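PDB 6SYY: periplasmic cell division protein (SufI) from Aquifex aeolicus, which is a multicopper oxidase, McoA, that probably oxidises its substrates at one copper and passes the electrons to a cluster of three coppers where oxygen is reduced. Local coordinates for residues P125-G130 / D423-K428; H131-V136 / M520-V525; L463-G468 / A472-W477. One frame throughout, in Å; residues are numbered along the deposited sequence.

Contact 1. Residues P125-G130 / D423-K428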
ATOM      1  N   PRO A 125      -8.379  -6.673 -15.379  1.00 37.46           N
ATOM      2  CA  PRO A 125      -9.637  -6.171 -15.940  1.00 24.38           C
ATOM      3  C   PRO A 125     -10.466  -5.575 -14.814  1.00 32.54           C
ATOM      4  O   PRO A 125     -10.517  -6.116 -13.708  1.00 36.52           O
ATOM      5  CB  PRO A 125     -10.293  -7.420 -16.543  1.00 33.44           C
ATOM      6  CG  PRO A 125      -9.182  -8.413 -16.688  1.00 33.24           C
ATOM      7  CD  PRO A 125      -8.226  -8.125 -15.571  1.00 35.81           C
ATOM      8  N   TRP A 126     -11.097  -4.435 -15.091  1.00 25.38           N
ATOM      9  CA  TRP A 126     -11.605  -3.618 -13.995  1.00 32.61           C
ATOM     10  C   TRP A 126     -12.776  -4.267 -13.273  1.00 22.14           C
ATOM     11  O   TRP A 126     -13.006  -3.967 -12.096  1.00 27.37           O
ATOM     12  CB  TRP A 126     -11.980  -2.231 -14.506  1.00 33.68           C
ATOM     13  CG  TRP A 126     -13.258  -2.165 -15.257  1.00 36.59           C
ATOM     14  CD1 TRP A 126     -13.497  -2.621 -16.518  1.00 26.25           C
ATOM     15  CD2 TRP A 126     -14.479  -1.576 -14.803  1.00 34.77           C
ATOM     16  NE1 TRP A 126     -14.797  -2.360 -16.875  1.00 31.71           N
ATOM     17  CE2 TRP A 126     -15.420  -1.717 -15.838  1.00 35.34           C
ATOM     18  CE3 TRP A 126     -14.868  -0.944 -13.618  1.00 21.76           C
ATOM     19  CZ2 TRP A 126     -16.725  -1.251 -15.725  1.00 23.71           C
ATOM     20  CZ3 TRP A 126     -16.163  -0.482 -13.507  1.00 26.70           C
ATOM     21  CH2 TRP A 126     -17.077  -0.638 -14.554  1.00 52.31           C
ATOM     22  N   LYS A 127     -13.507  -5.166 -13.930  1.00 24.03           N
ATOM     23  CA  LYS A 127     -14.523  -5.926 -13.215  1.00 28.16           C
ATOM     24  C   LYS A 127     -13.910  -6.966 -12.288  1.00 33.16           C
ATOM     25  O   LYS A 127     -14.635  -7.562 -11.482  1.00 28.14           O
ATOM     26  CB  LYS A 127     -15.479  -6.576 -14.217  1.00 23.30           C
ATOM     27  CG  LYS A 127     -16.102  -5.554 -15.152  1.00 39.72           C
ATOM     28  CD  LYS A 127     -16.912  -6.175 -16.274  1.00 74.59           C
ATOM     29  CE  LYS A 127     -17.523  -5.085 -17.150  1.00 43.67           C
ATOM     30  NZ  LYS A 127     -18.324  -5.635 -18.276  1.00 49.14           N
ATOM     31  N   SER A 128     -12.599  -7.192 -12.380  1.00 26.73           N
ATOM     32  CA  SER A 128     -11.872  -8.049 -11.454  1.00 30.83           C
ATOM     33  C   SER A 128     -10.994  -7.247 -10.510  1.00 24.22           C
ATOM     34  O   SER A 128     -10.233  -7.836  -9.734  1.00 31.98           O
ATOM     35  CB  SER A 128     -11.012  -9.058 -12.218  1.00 20.26           C
ATOM     36  OG  SER A 128     -11.804  -9.891 -13.046  1.00 31.57           O
ATOM     37  N   ASP A 129     -11.089  -5.918 -10.555  1.00 36.29           N
ATOM     38  CA  ASP A 129     -10.187  -5.029  -9.832  1.00 39.48           C
ATOM     39  C   ASP A 129     -10.726  -4.609  -8.470  1.00 41.49           C
ATOM     40  O   ASP A 129      -9.937  -4.285  -7.573  1.00 38.46           O
ATOM     41  CB  ASP A 129      -9.905  -3.784 -10.683  1.00 44.14           C
ATOM     42  CG  ASP A 129      -9.023  -2.773  -9.977  1.00 91.02           C
ATOM     43  OD1 ASP A 129      -7.913  -3.147  -9.541  1.00101.95           O
ATOM     44  OD2 ASP A 129      -9.440  -1.600  -9.869  1.00 82.79           O
ATOM     45  N   GLY A 130     -12.043  -4.609  -8.290  1.00 41.23           N
ATOM     46  CA  GLY A 130     -12.622  -4.179  -7.032  1.00 28.21           C
ATOM     47  C   GLY A 130     -13.063  -2.730  -7.054  1.00 28.16           C
ATOM     48  O   GLY A 130     -12.700  -1.944  -6.175  1.00 45.99           O
ATOM     49  N   ASP A 423     -25.260   3.783 -16.492  1.00 60.48           N
ATOM     50  CA  ASP A 423     -24.699   2.540 -17.018  1.00 38.82           C
ATOM     51  C   ASP A 423     -23.294   2.402 -16.443  1.00 45.64           C
ATOM     52  O   ASP A 423     -22.397   3.165 -16.817  1.00 34.54           O
ATOM     53  CB  ASP A 423     -24.675   2.562 -18.548  1.00 32.77           C
ATOM     54  CG  ASP A 423     -24.044   1.317 -19.153  1.00 61.69           C
ATOM     55  OD1 ASP A 423     -23.783   0.340 -18.418  1.00 53.64           O
ATOM     56  OD2 ASP A 423     -23.811   1.322 -20.380  1.00 50.34           O
ATOM     57  N   ILE A 424     -23.093   1.441 -15.536  1.00 52.20           N
ATOM     58  CA  ILE A 424     -21.785   1.325 -14.895  1.00 46.60           C
ATOM     59  C   ILE A 424     -20.711   0.903 -15.889  1.00 33.84           C
ATOM     60  O   ILE A 424     -19.517   1.060 -15.607  1.00 38.75           O
ATOM     61  CB  ILE A 424     -21.812   0.355 -13.695  1.00 43.05           C
ATOM     62  CG1 ILE A 424     -21.848  -1.099 -14.161  1.00 38.45           C
ATOM     63  CG2 ILE A 424     -22.991   0.654 -12.785  1.00 68.76           C
ATOM     64  CD1 ILE A 424     -21.508  -2.082 -13.062  1.00 38.41           C
ATOM     65  N   ASN A 425     -21.102   0.385 -17.056  1.00 35.93           N
ATOM     66  CA  ASN A 425     -20.136   0.069 -18.098  1.00 37.18           C
ATOM     67  C   ASN A 425     -19.698   1.298 -18.885  1.00 41.33           C
ATOM     68  O   ASN A 425     -18.661   1.249 -19.557  1.00 48.10           O
ATOM     69  CB  ASN A 425     -20.713  -0.971 -19.056  1.00 33.12           C
ATOM     70  CG  ASN A 425     -20.896  -2.319 -18.403  1.00 49.34           C
ATOM     71  OD1 ASN A 425     -20.025  -2.793 -17.671  1.00 47.85           O
ATOM     72  ND2 ASN A 425     -22.035  -2.949 -18.661  1.00 50.66           N
ATOM     73  N   ASN A 426     -20.458   2.389 -18.825  1.00 34.62           N
ATOM     74  CA  ASN A 426     -20.097   3.641 -19.493  1.00 34.13           C
ATOM     75  C   ASN A 426     -20.387   4.807 -18.557  1.00 30.94           C
ATOM     76  O   ASN A 426     -21.277   5.628 -18.810  1.00 38.93           O
ATOM     77  CB  ASN A 426     -20.846   3.782 -20.819  1.00 30.95           C
ATOM     78  CG  ASN A 426     -20.492   2.685 -21.803  1.00 56.63           C
ATOM     79  OD1 ASN A 426     -19.477   2.761 -22.498  1.00 53.14           O
ATOM     80  ND2 ASN A 426     -21.323   1.652 -21.860  1.00 47.52           N
ATOM     81  N   PRO A 427     -19.633   4.917 -17.457  1.00 43.30           N
ATOM     82  CA  PRO A 427     -19.896   5.987 -16.492  1.00 35.48           C
ATOM     83  C   PRO A 427     -19.198   7.278 -16.876  1.00 29.48           C
ATOM     84  O   PRO A 427     -18.487   7.336 -17.883  1.00 32.87           O
ATOM     85  CB  PRO A 427     -19.319   5.417 -15.197  1.00 31.44           C
ATOM     86  CG  PRO A 427     -18.098   4.677 -15.690  1.00 25.55           C
ATOM     87  CD  PRO A 427     -18.469   4.104 -17.051  1.00 33.77           C
ATOM     88  N   LYS A 428     -19.393   8.319 -16.072  1.00 46.23           N
ATOM     89  CA  LYS A 428     -18.598   9.526 -16.229  1.00 32.68           C
ATOM     90  C   LYS A 428     -17.129   9.211 -15.975  1.00 29.58           C
ATOM     91  O   LYS A 428     -16.788   8.455 -15.061  1.00 35.55           O
ATOM     92  CB  LYS A 428     -19.090  10.615 -15.270  1.00 33.23           C
ATOM     93  CG  LYS A 428     -18.319  11.918 -15.362  1.00 27.81           C
ATOM     94  CD  LYS A 428     -18.956  13.029 -14.538  1.00 33.33           C
ATOM     95  CE  LYS A 428     -18.093  14.291 -14.592  1.00 44.26           C
ATOM     96  NZ  LYS A 428     -18.762  15.492 -14.012  1.00 31.54           N
TER
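Lys-127 and Asn-425, whose CA atoms lie 9.6 Å apart, mark the closest approach of the two backbones, a 3-10 turn over Trp-126 to Ser-128 on one side and a type I beta turn from Asp-423 to Asn-426 on the other. Side chains of the first segment bridge the gap. Trp-126 presents the far rim of its six-membered ring to the second turn: CH2 comes 3.2 Å from the carbonyl O of Ile-424, which sits at the ring edge, near the ring plane. The contact buries that oxygen, which has no hydrogen-bonding partner in the model. Lys-127 runs fully extended beyond CG and ends beside Asn-425, where NZ makes a weak hydrogen bond of 3.4 Å to OD1; on the way its CG rests 3.8 Å above one face of the Trp-126 ring, toward the rim. The indole and the Asn-425 amide stand almost perpendicular, 88° apart. The segments belong to the first and last cupredoxin domains of the oxidase, between which enzymes of this family hold their trinuclear copper cluster. Just past Trp-126, Asp-129 reaches two copper ligands, accepting from ND1 of His-118 with its backbone O and from ND1 of His-456 with OD2. The outer turn is braced by Asp-423: OD1 accepts from the backbone N of Asn-425 at 3.0 Å in an Asx turn, and OD2 takes a nearly straight bond (169°) from ND2 of Asn-426. Tyr-134 meets the Trp-126 ring edge-to-face and also touches Lys-127 and Ile-424.

Contact 2. Residues H131-V136 / M520-V525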
ATOM      1  N   HIS A 131     -13.846  -2.371  -8.058  1.00 31.75           N
ATOM      2  CA  HIS A 131     -14.368  -1.021  -8.193  1.00 34.21           C
ATOM      3  C   HIS A 131     -15.618  -0.855  -7.327  1.00 32.87           C
ATOM      4  O   HIS A 131     -16.382  -1.806  -7.145  1.00 32.99           O
ATOM      5  CB  HIS A 131     -14.696  -0.733  -9.656  1.00 29.41           C
ATOM      6  CG  HIS A 131     -14.990   0.706  -9.945  1.00 31.44           C
ATOM      7  ND1 HIS A 131     -16.204   1.290  -9.656  1.00 28.41           N
ATOM      8  CD2 HIS A 131     -14.230   1.676 -10.505  1.00 47.06           C
ATOM      9  CE1 HIS A 131     -16.177   2.561 -10.017  1.00 35.67           C
ATOM     10  NE2 HIS A 131     -14.993   2.819 -10.541  1.00 25.58           N
ATOM     11  N   PRO A 132     -15.842   0.343  -6.776  1.00 29.32           N
ATOM     12  CA  PRO A 132     -17.012   0.536  -5.900  1.00 41.07           C
ATOM     13  C   PRO A 132     -18.345   0.223  -6.562  1.00 33.18           C
ATOM     14  O   PRO A 132     -19.292  -0.145  -5.855  1.00 31.86           O
ATOM     15  CB  PRO A 132     -16.914   2.019  -5.513  1.00 40.06           C
ATOM     16  CG  PRO A 132     -15.493   2.362  -5.672  1.00 35.34           C
ATOM     17  CD  PRO A 132     -14.966   1.529  -6.795  1.00 32.28           C
ATOM     18  N   TYR A 133     -18.454   0.359  -7.890  1.00 22.18           N
ATOM     19  CA  TYR A 133     -19.708   0.035  -8.569  1.00 26.75           C
ATOM     20  C   TYR A 133     -20.128  -1.407  -8.323  1.00 24.54           C
ATOM     21  O   TYR A 133     -21.323  -1.715  -8.340  1.00 33.82           O
ATOM     22  CB  TYR A 133     -19.591   0.272 -10.078  1.00 28.17           C
ATOM     23  CG  TYR A 133     -19.410   1.714 -10.496  1.00 29.85           C
ATOM     24  CD1 TYR A 133     -19.728   2.755  -9.635  1.00 22.14           C
ATOM     25  CD2 TYR A 133     -18.925   2.031 -11.757  1.00 29.75           C
ATOM     26  CE1 TYR A 133     -19.560   4.073 -10.015  1.00 29.36           C
ATOM     27  CE2 TYR A 133     -18.756   3.345 -12.148  1.00 34.00           C
ATOM     28  CZ  TYR A 133     -19.075   4.362 -11.273  1.00 28.29           C
ATOM     29  OH  TYR A 133     -18.905   5.675 -11.656  1.00 29.87           O
ATOM     30  N   TYR A 134     -19.164  -2.300  -8.096  1.00 51.18           N
ATOM     31  CA  TYR A 134     -19.411  -3.728  -7.969  1.00 41.22           C
ATOM     32  C   TYR A 134     -19.541  -4.186  -6.524  1.00 32.84           C
ATOM     33  O   TYR A 134     -19.644  -5.391  -6.279  1.00 38.12           O
ATOM     34  CB  TYR A 134     -18.295  -4.511  -8.662  1.00 32.82           C
ATOM     35  CG  TYR A 134     -18.374  -4.400 -10.156  1.00 54.10           C
ATOM     36  CD1 TYR A 134     -19.362  -5.076 -10.863  1.00 61.71           C
ATOM     37  CD2 TYR A 134     -17.483  -3.611 -10.864  1.00 42.87           C
ATOM     38  CE1 TYR A 134     -19.455  -4.977 -12.235  1.00 94.88           C
ATOM     39  CE2 TYR A 134     -17.568  -3.502 -12.242  1.00111.42           C
ATOM     40  CZ  TYR A 134     -18.558  -4.190 -12.922  1.00114.84           C
ATOM     41  OH  TYR A 134     -18.658  -4.092 -14.292  1.00 91.05           O
ATOM     42  N   ALA A 135     -19.525  -3.261  -5.568  1.00 30.23           N
ATOM     43  CA  ALA A 135     -19.666  -3.633  -4.169  1.00 25.55           C
ATOM     44  C   ALA A 135     -20.952  -4.421  -3.962  1.00 29.55           C
ATOM     45  O   ALA A 135     -21.984  -4.136  -4.576  1.00 29.48           O
ATOM     46  CB  ALA A 135     -19.653  -2.388  -3.284  1.00 27.56           C
ATOM     47  N   VAL A 136     -20.880  -5.433  -3.105  1.00 30.60           N
ATOM     48  CA  VAL A 136     -22.004  -6.325  -2.859  1.00 29.06           C
ATOM     49  C   VAL A 136     -22.504  -6.107  -1.438  1.00 29.04           C
ATOM     50  O   VAL A 136     -21.753  -5.690  -0.547  1.00 32.50           O
ATOM     51  CB  VAL A 136     -21.619  -7.801  -3.091  1.00 27.28           C
ATOM     52  CG1 VAL A 136     -21.144  -7.997  -4.516  1.00 26.90           C
ATOM     53  CG2 VAL A 136     -20.543  -8.230  -2.107  1.00 23.32           C
ATOM     54  N   MET A 520     -12.076  11.229  -5.536  1.00 26.75           N
ATOM     55  CA  MET A 520     -11.988  10.017  -6.340  1.00 35.02           C
ATOM     56  C   MET A 520     -12.763  10.241  -7.629  1.00 36.94           C
ATOM     57  O   MET A 520     -13.873  10.781  -7.595  1.00 27.98           O
ATOM     58  CB  MET A 520     -12.554   8.829  -5.545  1.00 21.39           C
ATOM     59  CG  MET A 520     -12.861   7.584  -6.336  1.00 58.65           C
ATOM     60  SD  MET A 520     -13.446   6.271  -5.241  1.00 50.48           S
ATOM     61  CE  MET A 520     -14.604   7.157  -4.200  1.00 30.28           C
ATOM     62  N   VAL A 521     -12.171   9.855  -8.761  1.00 25.18           N
ATOM     63  CA  VAL A 521     -12.816   9.949 -10.068  1.00 30.01           C
ATOM     64  C   VAL A 521     -12.514   8.680 -10.857  1.00 31.14           C
ATOM     65  O   VAL A 521     -11.640   7.890 -10.498  1.00 28.14           O
ATOM     66  CB  VAL A 521     -12.357  11.183 -10.879  1.00 37.44           C
ATOM     67  CG1 VAL A 521     -12.795  12.472 -10.213  1.00 22.03           C
ATOM     68  CG2 VAL A 521     -10.848  11.156 -11.079  1.00 20.98           C
ATOM     69  N   ASN A 522     -13.254   8.496 -11.945  1.00 22.26           N
ATOM     70  CA  ASN A 522     -12.938   7.476 -12.933  1.00 26.86           C
ATOM     71  C   ASN A 522     -12.112   8.089 -14.054  1.00 37.79           C
ATOM     72  O   ASN A 522     -12.224   9.279 -14.358  1.00 24.30           O
ATOM     73  CB  ASN A 522     -14.202   6.862 -13.547  1.00 26.59           C
ATOM     74  CG  ASN A 522     -15.091   6.166 -12.533  1.00 46.19           C
ATOM     75  OD1 ASN A 522     -14.620   5.485 -11.626  1.00 22.30           O
ATOM     76  ND2 ASN A 522     -16.398   6.325 -12.699  1.00 24.08           N
ATOM     77  N   TYR A 523     -11.282   7.260 -14.676  1.00 22.72           N
ATOM     78  CA  TYR A 523     -10.778   7.541 -16.009  1.00 34.89           C
ATOM     79  C   TYR A 523     -10.944   6.275 -16.838  1.00 30.04           C
ATOM     80  O   TYR A 523     -11.186   5.189 -16.305  1.00 28.63           O
ATOM     81  CB  TYR A 523      -9.316   8.038 -16.004  1.00 23.98           C
ATOM     82  CG  TYR A 523      -8.273   6.985 -15.718  1.00 25.30           C
ATOM     83  CD1 TYR A 523      -7.573   6.378 -16.753  1.00 23.29           C
ATOM     84  CD2 TYR A 523      -7.974   6.607 -14.416  1.00 23.57           C
ATOM     85  CE1 TYR A 523      -6.610   5.413 -16.501  1.00 43.17           C
ATOM     86  CE2 TYR A 523      -7.009   5.645 -14.151  1.00 25.10           C
ATOM     87  CZ  TYR A 523      -6.331   5.051 -15.200  1.00 32.11           C
ATOM     88  OH  TYR A 523      -5.368   4.097 -14.957  1.00 28.45           O
ATOM     89  N   ARG A 524     -10.849   6.429 -18.154  1.00 30.76           N
ATOM     90  CA  ARG A 524     -11.182   5.357 -19.081  1.00 36.06           C
ATOM     91  C   ARG A 524     -10.013   5.093 -20.015  1.00 36.31           C
ATOM     92  O   ARG A 524      -9.363   6.028 -20.487  1.00 27.02           O
ATOM     93  CB  ARG A 524     -12.433   5.708 -19.891  1.00 24.99           C
ATOM     94  CG  ARG A 524     -12.933   4.610 -20.808  1.00 25.90           C
ATOM     95  CD  ARG A 524     -14.104   5.123 -21.644  1.00 27.15           C
ATOM     96  NE  ARG A 524     -14.416   4.248 -22.771  1.00 39.22           N
ATOM     97  CZ  ARG A 524     -15.566   3.599 -22.918  1.00 50.20           C
ATOM     98  NH1 ARG A 524     -16.524   3.731 -22.010  1.00 45.46           N
ATOM     99  NH2 ARG A 524     -15.758   2.824 -23.977  1.00 44.90           N
ATOM    100  N   VAL A 525      -9.746   3.815 -20.274  1.00 29.76           N
ATOM    101  CA  VAL A 525      -8.803   3.395 -21.305  1.00 24.83           C
ATOM    102  C   VAL A 525      -9.540   2.447 -22.239  1.00 48.97           C
ATOM    103  O   VAL A 525     -10.065   1.421 -21.792  1.00 39.37           O
ATOM    104  CB  VAL A 525      -7.553   2.711 -20.728  1.00 34.97           C
ATOM    105  CG1 VAL A 525      -6.550   2.437 -21.844  1.00 24.86           C
ATOM    106  CG2 VAL A 525      -6.935   3.557 -19.624  1.00 31.87           C
TER
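His-131 and Tyr-133 both hydrogen-bond to the side-chain amide of Asn-522, one at each end. His-131 NE2 donates to Asn-522 OD1 over 2.9 Å, nearly straight at 165°; the acceptor lies in the imidazole plane, the donor tilted from the carbonyl plane. His-131 reaches across with CG opposite its backbone N (chi1 -169°), its ring turned 42° from the amide. Asn-522 ND2 donates to Tyr-133 OH at 2.8 Å, within its amide plane, and also to the backbone O of Lys-428, while the tyrosine hydroxyl is bonded to Tyr-418 O as well. A leucine in place of Asn-522 would probably leave the His-131 N-H without its acceptor and the imidazole freer to turn. The apolar part is looser: Pro-132 CG lies 4.4 Å from Met-520 SD, beside the copper ligands His-161 and His-508. Between the aromatic groups, His-131 CE1 sits 3.2 Å above the centre of the Tyr-133 ring. The contact thus fastens the loop between strands 117-120 and 141-143 to strand 520-525 of the last cupredoxin domain. Because ND1 of His-131 accepts from Tyr-133 N (3.0 Å) while NE2 donates, the imidazole is probably neutral, with its proton on NE2.

Contact 3. Residues L463-G468 / A472-W477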
ATOM      1  N   LEU A 463       8.481  11.351 -12.779  1.00 33.24           N
ATOM      2  CA  LEU A 463       9.424  12.115 -13.578  1.00 29.89           C
ATOM      3  C   LEU A 463      10.094  13.223 -12.775  1.00 44.09           C
ATOM      4  O   LEU A 463      11.317  13.383 -12.844  1.00 35.05           O
ATOM      5  CB  LEU A 463       8.719  12.712 -14.798  1.00 26.94           C
ATOM      6  CG  LEU A 463       8.108  11.715 -15.774  1.00 25.26           C
ATOM      7  CD1 LEU A 463       7.544  12.451 -16.975  1.00 39.54           C
ATOM      8  CD2 LEU A 463       9.139  10.690 -16.199  1.00 25.65           C
ATOM      9  N   GLU A 464       9.320  13.987 -12.006  1.00 34.03           N
ATOM     10  CA  GLU A 464       9.832  15.246 -11.487  1.00 34.89           C
ATOM     11  C   GLU A 464       8.973  15.729 -10.324  1.00 34.78           C
ATOM     12  O   GLU A 464       7.753  15.544 -10.323  1.00 30.94           O
ATOM     13  CB  GLU A 464       9.865  16.292 -12.609  1.00 33.37           C
ATOM     14  CG  GLU A 464      10.441  17.637 -12.247  1.00 73.03           C
ATOM     15  CD  GLU A 464      10.388  18.599 -13.416  1.00101.10           C
ATOM     16  OE1 GLU A 464       9.502  18.432 -14.282  1.00 81.15           O
ATOM     17  OE2 GLU A 464      11.237  19.512 -13.478  1.00111.73           O
ATOM     18  N   ARG A 465       9.627  16.336  -9.335  1.00 25.15           N
ATOM     19  CA  ARG A 465       8.965  17.018  -8.230  1.00 33.37           C
ATOM     20  C   ARG A 465       9.383  18.476  -8.267  1.00 30.53           C
ATOM     21  O   ARG A 465      10.568  18.778  -8.436  1.00 47.85           O
ATOM     22  CB  ARG A 465       9.333  16.410  -6.870  1.00 45.08           C
ATOM     23  CG  ARG A 465       9.353  14.893  -6.806  1.00 48.48           C
ATOM     24  CD  ARG A 465       9.516  14.418  -5.366  1.00 31.46           C
ATOM     25  NE  ARG A 465       8.325  14.728  -4.588  1.00 62.49           N
ATOM     26  CZ  ARG A 465       7.365  13.853  -4.304  1.00 36.22           C
ATOM     27  NH1 ARG A 465       7.462  12.594  -4.710  1.00 42.91           N
ATOM     28  NH2 ARG A 465       6.312  14.234  -3.596  1.00 53.12           N
ATOM     29  N   SER A 466       8.418  19.382  -8.115  1.00 34.36           N
ATOM     30  CA  SER A 466       8.750  20.799  -8.189  1.00 38.03           C
ATOM     31  C   SER A 466       9.473  21.288  -6.945  1.00 31.07           C
ATOM     32  O   SER A 466      10.139  22.326  -7.000  1.00 42.90           O
ATOM     33  CB  SER A 466       7.489  21.632  -8.399  1.00 27.89           C
ATOM     34  OG  SER A 466       6.627  21.520  -7.282  1.00 30.99           O
ATOM     35  N   LEU A 467       9.363  20.567  -5.832  1.00 37.56           N
ATOM     36  CA  LEU A 467       9.899  21.044  -4.565  1.00 44.78           C
ATOM     37  C   LEU A 467      11.300  20.528  -4.265  1.00 43.04           C
ATOM     38  O   LEU A 467      11.976  21.092  -3.398  1.00 75.48           O
ATOM     39  CB  LEU A 467       8.955  20.662  -3.417  1.00 51.21           C
ATOM     40  CG  LEU A 467       7.951  21.724  -2.952  1.00 46.90           C
ATOM     41  CD1 LEU A 467       7.184  22.328  -4.119  1.00 59.76           C
ATOM     42  CD2 LEU A 467       6.991  21.132  -1.930  1.00 57.85           C
ATOM     43  N   GLY A 468      11.752  19.484  -4.953  1.00 57.33           N
ATOM     44  CA  GLY A 468      13.074  18.947  -4.731  1.00 31.62           C
ATOM     45  C   GLY A 468      13.381  17.778  -5.642  1.00 35.35           C
ATOM     46  O   GLY A 468      12.607  17.446  -6.545  1.00 30.54           O
ATOM     47  N   ALA A 472      14.566   8.182  -3.111  1.00 28.05           N
ATOM     48  CA  ALA A 472      14.751   6.776  -3.463  1.00 24.98           C
ATOM     49  C   ALA A 472      13.414   6.061  -3.559  1.00 23.86           C
ATOM     50  O   ALA A 472      13.208   5.217  -4.439  1.00 27.48           O
ATOM     51  CB  ALA A 472      15.648   6.087  -2.438  1.00 25.79           C
ATOM     52  N   THR A 473      12.483   6.408  -2.673  1.00 27.00           N
ATOM     53  CA  THR A 473      11.151   5.823  -2.692  1.00 23.36           C
ATOM     54  C   THR A 473      10.303   6.314  -3.860  1.00 37.93           C
ATOM     55  O   THR A 473       9.212   5.778  -4.071  1.00 28.17           O
ATOM     56  CB  THR A 473      10.439   6.119  -1.372  1.00 50.55           C
ATOM     57  OG1 THR A 473      10.415   7.535  -1.145  1.00 31.06           O
ATOM     58  CG2 THR A 473      11.166   5.438  -0.222  1.00 23.07           C
ATOM     59  N   ASP A 474      10.767   7.311  -4.615  1.00 30.53           N
ATOM     60  CA  ASP A 474      10.063   7.775  -5.807  1.00 30.03           C
ATOM     61  C   ASP A 474      10.451   7.010  -7.065  1.00 36.82           C
ATOM     62  O   ASP A 474       9.840   7.231  -8.116  1.00 31.95           O
ATOM     63  CB  ASP A 474      10.328   9.268  -6.053  1.00 32.99           C
ATOM     64  CG  ASP A 474       9.593  10.166  -5.082  1.00 31.48           C
ATOM     65  OD1 ASP A 474       8.472   9.807  -4.668  1.00 26.62           O
ATOM     66  OD2 ASP A 474      10.135  11.245  -4.750  1.00 35.82           O
ATOM     67  N   LEU A 475      11.445   6.134  -6.988  1.00 28.14           N
ATOM     68  CA  LEU A 475      11.990   5.487  -8.168  1.00 33.09           C
ATOM     69  C   LEU A 475      11.173   4.253  -8.542  1.00 29.93           C
ATOM     70  O   LEU A 475      10.243   3.848  -7.841  1.00 31.71           O
ATOM     71  CB  LEU A 475      13.453   5.108  -7.934  1.00 26.31           C
ATOM     72  CG  LEU A 475      14.355   6.272  -7.521  1.00 30.68           C
ATOM     73  CD1 LEU A 475      15.757   5.788  -7.202  1.00 27.06           C
ATOM     74  CD2 LEU A 475      14.391   7.335  -8.611  1.00 24.80           C
ATOM     75  N   GLY A 476      11.532   3.656  -9.673  1.00 24.01           N
ATOM     76  CA  GLY A 476      10.902   2.425 -10.094  1.00 22.33           C
ATOM     77  C   GLY A 476       9.462   2.607 -10.544  1.00 28.44           C
ATOM     78  O   GLY A 476       9.001   3.706 -10.864  1.00 29.94           O
ATOM     79  N   TRP A 477       8.752   1.481 -10.577  1.00 31.51           N
ATOM     80  CA  TRP A 477       7.340   1.444 -10.949  1.00 24.96           C
ATOM     81  C   TRP A 477       6.511   1.720  -9.700  1.00 36.32           C
ATOM     82  O   TRP A 477       6.508   0.919  -8.761  1.00 25.91           O
ATOM     83  CB  TRP A 477       6.974   0.092 -11.555  1.00 23.60           C
ATOM     84  CG  TRP A 477       7.550  -0.168 -12.926  1.00 29.97           C
ATOM     85  CD1 TRP A 477       8.575  -1.017 -13.241  1.00 24.19           C
ATOM     86  CD2 TRP A 477       7.118   0.414 -14.166  1.00 28.33           C
ATOM     87  NE1 TRP A 477       8.810  -0.994 -14.596  1.00 31.96           N
ATOM     88  CE2 TRP A 477       7.931  -0.124 -15.185  1.00 66.19           C
ATOM     89  CE3 TRP A 477       6.125   1.337 -14.510  1.00 30.65           C
ATOM     90  CZ2 TRP A 477       7.780   0.234 -16.528  1.00 33.46           C
ATOM     91  CZ3 TRP A 477       5.980   1.693 -15.846  1.00 30.88           C
ATOM     92  CH2 TRP A 477       6.802   1.142 -16.835  1.00 29.66           C
TER
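Arg-465 and Asp-474 carry this contact alone, as a buried salt bridge. One guanidinium nitrogen does the work: Arg-465 NH1 is 3.0 Å from Asp-474 OD1 and equally 3.0 Å from OD2, so it faces the fork of the carboxylate instead of pairing nitrogen by nitrogen with the two oxygens. The two planes are nearly parallel, 14° apart, with OD1 at the guanidinium edge, near its plane. The hydrogen bond from NH1 to OD2 is weak, bent to 135°, so charge attraction probably contributes more than the directed bond. The arginine chain bends at chi3 (68°), which turns the guanidinium so that NH1 meets the carboxylate; Arg-465 CD also lies 3.3 Å from Asp-474 OD2.

The remainder of the guanidinium is held from outside the two segments. Its NH2 donates to the backbone O of Ile-482 and forms a second salt bridge with Glu-487, which probably helps offset the nearby like charge of Arg-471. The backbone N of Arg-471 in turn donates to OD2 of Asp-474, so the carboxylate also holds the residue that leads into its own 3-10 turn.

Arg-465 ends strand 461-465, an outermost strand of a sheet in the last cupredoxin domain, where Leu-463 and Glu-464 both face Arg-490 in a classic beta bulge. Its chain leans on Val-489 of the neighbouring strand 488-495 and on Leu-470. Asp-474 closes a 3-10 turn over residues 472-474, marked by a 3.2 Å bond from Leu-475 N to Ala-472 O. Farther out, Ala-472 and Leu-475 pack on strand 282-290, and the backbone of Trp-477 bonds to Gly-281. The side chain of Arg-465 is about 10 Å from that of His-451, a copper ligand.

From the N terminus, the loop between strands 117-120 and 141-143 supplies two successive segments, 125-130 and 131-136. Contact 1 closes a loop of 292 residues at 423-428, and contact 2 one of 383 residues at strand 520-525, so the two cross along the chain. Their centres are 5 Å apart, and they are joined by a probable hydrogen bond of 3.1 Å between Asn-426 OD1 and Arg-524 NH1; together they tie the first cupredoxin domain to the last. Contact 3 follows contact 1 and falls within the span of contact 2. It closes a three-residue loop, tying the end of strand 461-465 to the 3-10 turn 472-474, its centre about 27 Å from that of contact 2.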